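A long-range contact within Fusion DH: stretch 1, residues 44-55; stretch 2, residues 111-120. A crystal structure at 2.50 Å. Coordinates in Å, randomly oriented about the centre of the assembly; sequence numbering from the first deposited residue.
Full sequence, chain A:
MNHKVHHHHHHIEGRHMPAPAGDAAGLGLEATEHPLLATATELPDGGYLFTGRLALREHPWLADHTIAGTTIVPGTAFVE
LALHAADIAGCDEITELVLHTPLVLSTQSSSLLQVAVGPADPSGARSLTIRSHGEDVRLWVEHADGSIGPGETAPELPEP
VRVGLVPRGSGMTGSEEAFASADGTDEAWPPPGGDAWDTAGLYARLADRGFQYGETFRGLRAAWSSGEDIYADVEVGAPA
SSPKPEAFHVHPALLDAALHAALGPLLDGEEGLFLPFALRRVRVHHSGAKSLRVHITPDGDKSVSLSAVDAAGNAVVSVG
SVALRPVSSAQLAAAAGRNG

Stretch 1 44-55: PDGGYLFTGRLA
Stretch 2 111-120: SLLQVAVGPA

Two stretches of one chain pair as antiparallel strands, Tyr48–Leu54 against Ser111–Val117. Their axes approach to 4.7 Å, and their N-to-C directions differ by 145°, the departure from 180° reflecting the twist of the pair. The CA register runs Tyr48–Val117 (4.9 Å), Leu49–Ala116 (4.8 Å), Phe50–Val115 (5.1 Å), Thr51–Gln114 (4.6 Å), Gly52–Leu113 (5.1 Å), Arg53–Leu112 (4.9 Å) and Leu54–Ser111 (5.0 Å), without a bulge. Backbone angles are extended, for example -120/140 at Phe50 and -78/128 at Leu112, with Gly52 the most fully stretched at -165/166.

Four pairs bond in both directions. Tyr48 N donates to Val117 O (2.8 Å) and Val117 N to Tyr48 O (2.9 Å); Phe50 N reaches Val115 O at 2.9 Å, and Val115 N returns to Phe50 O at 3.0 Å. The two bonds of the next pair, Gly52 N to Leu113 O and Leu113 N to Gly52 O, are each 2.8 Å, as are Leu54 N to Ser111 O and Ser111 N to Leu54 O. The N-H...O angles span 149° to 176°. Between these rungs CA-H groups also face carbonyls: Gln114 CA lies 3.3 Å from Phe50 O, and Thr51 CA 3.3 Å from Leu113 O.

Side chains alternate between two faces. On the face of Tyr48, Phe50 and Leu54, the Phe50 ring (chi1 -54°, m; chi2 82°) is one bump. Val115 and Val117, both t, border it: Phe50 CD1 is 4.0 Å from Val115 CB, and Phe50 CE1 is 4.2 Å from Val117 CG2, which meets the ring edge near its plane. Tyr48 (m, chi2 84°) packs its stem on the same valine, with Tyr48 CB 4.1 Å from Val117 CB. Gly52 leaves a hollow between Phe50 and Leu54. Beside it, Leu113 (t, p) extends to Leu54 (t, p), where Leu113 CD2 and Leu54 CD2 are 4.0 Å apart.

The other face carries Leu49, Thr51 and Arg53 opposite Ala116, Gln114 and Leu112. Gln114 (m, t, chi3 -13°) lies over Thr51 (p) and Leu49 (t, p): its NE2 is 3.7 Å from Thr51 CG2, and its OE1 4.1 Å from Leu49 CD1. Both amide atoms of Gln114 are hydrogen-bonded elsewhere in the structure. Ala116 contributes just a methyl beside Leu49. Arg53 is extended (t, t, t) but poorly ordered, and the side chain of Leu112 (m, t) stays back from the first stretch, with Leu112 CB 4.7 Å from Gly52 O.

Before the strand, the turn closes on itself: Gly47 N donates to Asp45 OD1 (3.1 Å), with Asp45 at chi1 72° (p). Gly46, at 94/1, has angles that call for glycine. Gly47 (-86/175) lies tight against the partner, its CA 3.0 Å from Val117 O; an ideal CB on Gly47 would fall 2.5 Å from Val117 O, a clash. Pro119 (C-gamma endo) abuts the turn, its CB 3.4 Å from Asp45 O. In all, 765 Å² is buried, both sides summed.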

# COMPACT_ATOMS: atom_id res chain seq x y z
N PRO A 44 -7.13 6.27 2.07
CA PRO A 44 -8.27 7.10 2.45
C PRO A 44 -7.95 8.35 3.28
O PRO A 44 -8.64 9.35 3.18
CB PRO A 44 -9.14 6.14 3.25
CG PRO A 44 -8.77 4.79 2.72
CD PRO A 44 -7.28 4.89 2.52
N ASP A 45 -6.89 8.31 4.07
CA ASP A 45 -6.59 9.44 4.93
C ASP A 45 -5.85 10.58 4.17
O ASP A 45 -5.57 11.62 4.77
CB ASP A 45 -5.89 8.97 6.22
CG ASP A 45 -4.43 8.50 6.01
OD1 ASP A 45 -3.95 8.32 4.84
OD2 ASP A 45 -3.74 8.36 7.07
N GLY A 46 -5.61 10.41 2.86
CA GLY A 46 -4.92 11.38 2.00
C GLY A 46 -3.42 11.13 1.86
O GLY A 46 -2.68 11.89 1.21
N GLY A 47 -2.93 10.06 2.50
CA GLY A 47 -1.53 9.67 2.44
C GLY A 47 -1.29 8.83 1.23
O GLY A 47 -2.24 8.52 0.52
N TYR A 48 -0.03 8.48 0.97
CA TYR A 48 0.29 7.61 -0.18
C TYR A 48 1.20 6.43 0.22
O TYR A 48 1.93 6.53 1.21
CB TYR A 48 0.98 8.40 -1.26
CG TYR A 48 0.14 9.39 -1.98
CD1 TYR A 48 -0.07 10.66 -1.46
CD2 TYR A 48 -0.47 9.06 -3.19
CE1 TYR A 48 -0.88 11.58 -2.14
CE2 TYR A 48 -1.27 9.98 -3.88
CZ TYR A 48 -1.48 11.23 -3.35
OH TYR A 48 -2.25 12.14 -4.04
N LEU A 49 1.15 5.34 -0.54
CA LEU A 49 2.08 4.21 -0.37
C LEU A 49 2.68 3.90 -1.74
O LEU A 49 1.94 3.78 -2.71
CB LEU A 49 1.38 2.96 0.17
CG LEU A 49 2.28 1.72 0.29
CD1 LEU A 49 3.30 1.86 1.43
CD2 LEU A 49 1.50 0.42 0.50
N PHE A 50 4.00 3.79 -1.83
CA PHE A 50 4.65 3.31 -3.06
C PHE A 50 5.45 2.06 -2.76
O PHE A 50 6.08 1.98 -1.70
CB PHE A 50 5.60 4.34 -3.57
CG PHE A 50 4.99 5.68 -3.75
CD1 PHE A 50 4.84 6.53 -2.70
CD2 PHE A 50 4.54 6.07 -4.97
CE1 PHE A 50 4.29 7.78 -2.87
CE2 PHE A 50 3.94 7.32 -5.15
CZ PHE A 50 3.83 8.18 -4.10
N THR A 51 5.43 1.08 -3.65
CA THR A 51 6.16 -0.17 -3.37
C THR A 51 6.94 -0.63 -4.57
O THR A 51 6.59 -0.33 -5.72
CB THR A 51 5.23 -1.34 -2.94
OG1 THR A 51 4.50 -1.86 -4.08
CG2 THR A 51 4.24 -0.88 -1.89
N GLY A 52 8.00 -1.39 -4.30
CA GLY A 52 8.78 -2.02 -5.37
C GLY A 52 9.67 -3.09 -4.82
O GLY A 52 9.90 -3.18 -3.61
N ARG A 53 10.18 -3.90 -5.73
CA ARG A 53 11.12 -4.96 -5.40
C ARG A 53 12.50 -4.45 -5.75
O ARG A 53 12.71 -3.90 -6.83
CB ARG A 53 10.82 -6.23 -6.22
CG ARG A 53 11.71 -7.42 -5.86
CD ARG A 53 11.30 -8.68 -6.62
NE ARG A 53 12.10 -9.82 -6.17
CZ ARG A 53 13.26 -10.22 -6.73
NH1 ARG A 53 13.77 -9.58 -7.79
NH2 ARG A 53 13.91 -11.26 -6.24
N LEU A 54 13.45 -4.63 -4.84
CA LEU A 54 14.82 -4.22 -5.09
C LEU A 54 15.85 -5.36 -5.00
O LEU A 54 16.18 -5.86 -3.92
CB LEU A 54 15.16 -3.12 -4.13
CG LEU A 54 16.43 -2.35 -4.47
CD1 LEU A 54 16.53 -1.99 -5.94
CD2 LEU A 54 16.38 -1.10 -3.62
N ALA A 55 16.35 -5.76 -6.17
CA ALA A 55 17.30 -6.86 -6.29
C ALA A 55 18.49 -6.46 -7.14
O ALA A 55 18.36 -5.96 -8.22
CB ALA A 55 16.62 -8.08 -6.89
N SER A 111 14.92 -7.24 -1.79
CA SER A 111 14.27 -6.52 -0.73
C SER A 111 12.91 -6.01 -1.20
O SER A 111 12.77 -5.54 -2.31
CB SER A 111 15.15 -5.33 -0.33
OG SER A 111 16.16 -5.65 0.60
N LEU A 112 11.92 -6.07 -0.33
CA LEU A 112 10.73 -5.27 -0.54
C LEU A 112 11.04 -3.83 -0.13
O LEU A 112 11.50 -3.60 0.95
CB LEU A 112 9.55 -5.79 0.26
CG LEU A 112 9.21 -7.28 0.11
CD1 LEU A 112 7.84 -7.49 0.69
CD2 LEU A 112 9.26 -7.75 -1.35
N LEU A 113 10.78 -2.89 -1.01
CA LEU A 113 11.04 -1.47 -0.80
C LEU A 113 9.73 -0.66 -0.77
O LEU A 113 8.84 -0.82 -1.64
CB LEU A 113 11.88 -0.97 -1.97
CG LEU A 113 12.28 0.48 -1.86
CD1 LEU A 113 13.18 0.73 -0.65
CD2 LEU A 113 12.96 0.92 -3.16
N GLN A 114 9.63 0.23 0.20
CA GLN A 114 8.40 1.01 0.43
C GLN A 114 8.70 2.47 0.77
O GLN A 114 9.61 2.77 1.54
CB GLN A 114 7.53 0.39 1.51
CG GLN A 114 6.97 -0.94 1.01
CD GLN A 114 5.84 -1.56 1.83
OE1 GLN A 114 5.54 -1.16 2.98
NE2 GLN A 114 5.21 -2.58 1.23
N VAL A 115 7.89 3.36 0.22
CA VAL A 115 7.86 4.74 0.59
C VAL A 115 6.48 5.04 1.10
O VAL A 115 5.52 4.82 0.40
CB VAL A 115 8.14 5.63 -0.62
CG1 VAL A 115 8.15 7.09 -0.18
CG2 VAL A 115 9.47 5.25 -1.29
N ALA A 116 6.37 5.57 2.33
CA ALA A 116 5.08 6.00 2.87
C ALA A 116 5.04 7.51 3.04
O ALA A 116 5.97 8.11 3.62
CB ALA A 116 4.84 5.36 4.20
N VAL A 117 3.94 8.12 2.57
CA VAL A 117 3.68 9.52 2.77
C VAL A 117 2.40 9.78 3.60
O VAL A 117 1.31 9.28 3.28
CB VAL A 117 3.54 10.16 1.43
CG1 VAL A 117 3.23 11.64 1.56
CG2 VAL A 117 4.82 9.94 0.65
N GLY A 118 2.53 10.60 4.62
CA GLY A 118 1.40 11.00 5.43
C GLY A 118 0.50 11.98 4.71
O GLY A 118 0.82 12.45 3.60
N PRO A 119 -0.65 12.30 5.34
CA PRO A 119 -1.57 13.34 4.88
C PRO A 119 -0.98 14.72 5.04
O PRO A 119 -0.06 14.89 5.82
CB PRO A 119 -2.78 13.23 5.83
CG PRO A 119 -2.46 12.12 6.80
CD PRO A 119 -1.02 11.76 6.68
N ALA A 120 -1.53 15.69 4.32
CA ALA A 120 -1.07 17.07 4.38
C ALA A 120 -1.52 17.78 5.64
O ALA A 120 -2.66 17.65 6.02
CB ALA A 120 -1.56 17.84 3.16